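Local coordinates for GTPase subunit of restriction endonuclease (Thermococcus gammatolerans, PDB 6P0F), which probably recognises and binds DNA through its N-terminal YTH-like domain, as part of a GTP-dependent McrBC-type restriction system, at residues Asn3-Ile8 and Ser164-Ile169. Residues are numbered along the deposited sequence; the frame is centred on the assembly and turned at random.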
ATOM      1  N   ASN A   3      -9.013 -13.347  -4.011  1.00 31.24           N
ATOM      2  CA  ASN A   3      -7.977 -12.328  -3.951  1.00 32.93           C
ATOM      3  C   ASN A   3      -7.342 -12.351  -2.568  1.00 26.60           C
ATOM      4  O   ASN A   3      -7.721 -13.131  -1.690  1.00 27.57           O
ATOM      5  CB  ASN A   3      -8.546 -10.950  -4.275  1.00 27.45           C
ATOM      6  CG  ASN A   3      -9.927 -10.747  -3.695  1.00 41.35           C
ATOM      7  OD1 ASN A   3     -10.124 -10.897  -2.493  1.00 48.10           O
ATOM      8  ND2 ASN A   3     -10.905 -10.425  -4.551  1.00 43.23           N
ATOM      9  N   GLN A   4      -6.329 -11.515  -2.404  1.00 23.83           N
ATOM     10  CA  GLN A   4      -5.509 -11.503  -1.213  1.00 23.19           C
ATOM     11  C   GLN A   4      -5.608 -10.149  -0.525  1.00 24.89           C
ATOM     12  O   GLN A   4      -5.926  -9.134  -1.137  1.00 24.05           O
ATOM     13  CB  GLN A   4      -4.064 -11.837  -1.566  1.00 27.06           C
ATOM     14  CG  GLN A   4      -3.928 -13.214  -2.208  1.00 31.87           C
ATOM     15  CD  GLN A   4      -2.569 -13.493  -2.772  1.00 31.18           C
ATOM     16  OE1 GLN A   4      -1.977 -14.538  -2.491  1.00 34.16           O
ATOM     17  NE2 GLN A   4      -2.047 -12.567  -3.577  1.00 29.98           N
ATOM     18  N   LEU A   5      -5.345 -10.161   0.777  1.00 23.60           N
ATOM     19  CA  LEU A   5      -5.314  -8.961   1.596  1.00 21.97           C
ATOM     20  C   LEU A   5      -3.934  -8.865   2.229  1.00 21.69           C
ATOM     21  O   LEU A   5      -3.467  -9.820   2.865  1.00 20.20           O
ATOM     22  CB  LEU A   5      -6.399  -8.978   2.670  1.00 25.18           C
ATOM     23  CG  LEU A   5      -6.380  -7.879   3.736  1.00 25.49           C
ATOM     24  CD1 LEU A   5      -6.538  -6.514   3.016  1.00 22.77           C
ATOM     25  CD2 LEU A   5      -7.462  -8.110   4.788  1.00 27.76           C
ATOM     26  N   PHE A   6      -3.266  -7.727   2.028  1.00 21.61           N
ATOM     27  CA  PHE A   6      -1.953  -7.460   2.586  1.00 21.44           C
ATOM     28  C   PHE A   6      -2.017  -6.262   3.521  1.00 20.27           C
ATOM     29  O   PHE A   6      -2.883  -5.395   3.372  1.00 20.11           O
ATOM     30  CB  PHE A   6      -0.934  -7.186   1.483  1.00 20.81           C
ATOM     31  CG  PHE A   6      -0.773  -8.317   0.537  1.00 21.95           C
ATOM     32  CD1 PHE A   6       0.052  -9.381   0.851  1.00 24.58           C
ATOM     33  CD2 PHE A   6      -1.472  -8.341  -0.659  1.00 21.45           C
ATOM     34  CE1 PHE A   6       0.195 -10.451  -0.014  1.00 26.66           C
ATOM     35  CE2 PHE A   6      -1.310  -9.408  -1.540  1.00 26.97           C
ATOM     36  CZ  PHE A   6      -0.488 -10.482  -1.188  1.00 26.61           C
ATOM     37  N   ILE A   7      -1.107  -6.243   4.504  1.00 18.97           N
ATOM     38  CA  ILE A   7      -0.904  -5.095   5.388  1.00 18.19           C
ATOM     39  C   ILE A   7       0.492  -4.547   5.140  1.00 21.38           C
ATOM     40  O   ILE A   7       1.484  -5.290   5.176  1.00 23.30           O
ATOM     41  CB  ILE A   7      -1.063  -5.460   6.872  1.00 20.84           C
ATOM     42  CG1 ILE A   7      -2.488  -5.879   7.171  1.00 21.07           C
ATOM     43  CG2 ILE A   7      -0.637  -4.283   7.760  1.00 21.76           C
ATOM     44  CD1 ILE A   7      -2.589  -6.654   8.477  1.00 23.35           C
ATOM     45  N   ILE A   8       0.582  -3.248   4.875  1.00 19.36           N
ATOM     46  CA  ILE A   8       1.873  -2.588   4.713  1.00 20.55           C
ATOM     47  C   ILE A   8       1.971  -1.497   5.755  1.00 20.73           C
ATOM     48  O   ILE A   8       1.131  -0.602   5.830  1.00 18.81           O
ATOM     49  CB  ILE A   8       2.052  -2.049   3.296  1.00 19.42           C
ATOM     50  CG1 ILE A   8       2.112  -3.220   2.320  1.00 21.91           C
ATOM     51  CG2 ILE A   8       3.331  -1.197   3.201  1.00 22.57           C
ATOM     52  CD1 ILE A   8       2.108  -2.754   0.844  1.00 28.09           C
ATOM     53  N   SER A 164     -11.463 -13.577   5.748  1.00 39.79           N
ATOM     54  CA  SER A 164     -12.880 -13.886   5.567  1.00 43.58           C
ATOM     55  C   SER A 164     -13.762 -13.177   6.580  1.00 42.18           C
ATOM     56  O   SER A 164     -14.884 -12.776   6.251  1.00 44.59           O
ATOM     57  CB  SER A 164     -13.103 -15.380   5.680  1.00 44.20           C
ATOM     58  OG  SER A 164     -14.460 -15.734   5.524  1.00 57.55           O
ATOM     59  N   GLY A 165     -13.272 -12.967   7.801  1.00 39.38           N
ATOM     60  CA  GLY A 165     -14.075 -12.293   8.797  1.00 36.50           C
ATOM     61  C   GLY A 165     -14.366 -10.854   8.473  1.00 40.48           C
ATOM     62  O   GLY A 165     -15.364 -10.303   8.946  1.00 37.86           O
ATOM     63  N   VAL A 166     -13.522 -10.204   7.654  1.00 37.88           N
ATOM     64  CA  VAL A 166     -13.689  -8.803   7.340  1.00 36.84           C
ATOM     65  C   VAL A 166     -13.909  -8.531   5.865  1.00 33.41           C
ATOM     66  O   VAL A 166     -14.083  -7.378   5.461  1.00 33.00           O
ATOM     67  CB  VAL A 166     -12.488  -7.965   7.838  1.00 33.96           C
ATOM     68  CG1 VAL A 166     -12.310  -8.154   9.340  1.00 40.22           C
ATOM     69  CG2 VAL A 166     -11.240  -8.356   7.077  1.00 34.62           C
ATOM     70  N   TYR A 167     -13.917  -9.589   5.037  1.00 35.90           N
ATOM     71  CA  TYR A 167     -13.919  -9.409   3.586  1.00 33.95           C
ATOM     72  C   TYR A 167     -15.143  -8.641   3.109  1.00 31.56           C
ATOM     73  O   TYR A 167     -15.035  -7.760   2.249  1.00 26.53           O
ATOM     74  CB  TYR A 167     -13.837 -10.783   2.926  1.00 33.75           C
ATOM     75  CG  TYR A 167     -13.744 -10.773   1.422  1.00 33.76           C
ATOM     76  CD1 TYR A 167     -12.783 -10.002   0.763  1.00 33.64           C
ATOM     77  CD2 TYR A 167     -14.613 -11.546   0.659  1.00 34.93           C
ATOM     78  CE1 TYR A 167     -12.691 -10.011  -0.619  1.00 31.08           C
ATOM     79  CE2 TYR A 167     -14.531 -11.546  -0.738  1.00 31.98           C
ATOM     80  CZ  TYR A 167     -13.574 -10.787  -1.363  1.00 34.26           C
ATOM     81  OH  TYR A 167     -13.500 -10.805  -2.749  1.00 31.66           O
ATOM     82  N   ASP A 168     -16.319  -8.953   3.641  1.00 34.52           N
ATOM     83  CA  ASP A 168     -17.523  -8.285   3.170  1.00 35.56           C
ATOM     84  C   ASP A 168     -17.548  -6.823   3.584  1.00 35.87           C
ATOM     85  O   ASP A 168     -17.972  -5.960   2.799  1.00 38.92           O
ATOM     86  CB  ASP A 168     -18.738  -9.051   3.674  1.00 38.31           C
ATOM     87  CG  ASP A 168     -18.957 -10.303   2.873  1.00 45.46           C
ATOM     88  OD1 ASP A 168     -19.213 -10.178   1.645  1.00 49.95           O
ATOM     89  OD2 ASP A 168     -18.846 -11.404   3.462  1.00 54.75           O
ATOM     90  N   ILE A 169     -17.037  -6.510   4.772  1.00 34.17           N
ATOM     91  CA  ILE A 169     -16.885  -5.111   5.159  1.00 36.83           C
ATOM     92  C   ILE A 169     -15.962  -4.385   4.175  1.00 37.32           C
ATOM     93  O   ILE A 169     -16.265  -3.289   3.688  1.00 37.51           O
ATOM     94  CB  ILE A 169     -16.354  -5.005   6.598  1.00 42.25           C
ATOM     95  CG1 ILE A 169     -17.291  -5.677   7.598  1.00 48.46           C
ATOM     96  CG2 ILE A 169     -16.145  -3.541   6.950  1.00 45.89           C
ATOM     97  CD1 ILE A 169     -16.620  -5.973   8.950  1.00 54.01           C
TER
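Asn3 and Tyr167 make the polar half of this contact. The amide nitrogen ND2 of Asn3 donates a hydrogen bond to the phenol oxygen OH of Tyr167 over 3.2 Å, bent to 150° at the hydrogen, with the acceptor close to the amide plane. The other branch of the amide leans on the ring: OD1 of Asn3 lies 3.3 Å from CE1 of Tyr167, an oblique approach with amide and ring planes 52° apart. Tyr167 has CG anti to its own N (chi1 -176°), and the ring stands out from the helix, nearly square to its axis, with the hydroxyl at Asn3, two residues ahead of the strand. With an alanine at Asn3, the Tyr167 hydroxyl would probably lose this N-H donor, and the outer end of the ring would be left without the amide beside it.

The apolar half is slighter and more deeply buried. Methyl CD2 of Leu5 meets methyl CG2 of Val166 at 4.4 Å, a loose touch between two branched side chains. Leu5 points from the strand toward the helix, and the backbones stay well apart, 8.8 Å between CA of Leu5 and CA of Tyr167. Only 116 Å² is buried in all.

The contact thus ties the start of strand 5-11 to the C-terminal helix 160-174, the first strand and last helix of the YTH-type N-terminal domain. The strand runs between parallel strand 70-76 and antiparallel strand 155-158; Leu5 also packs on Met70 and Val158, one from each, while Asn3 touches Asp69 just ahead of strand 70-76.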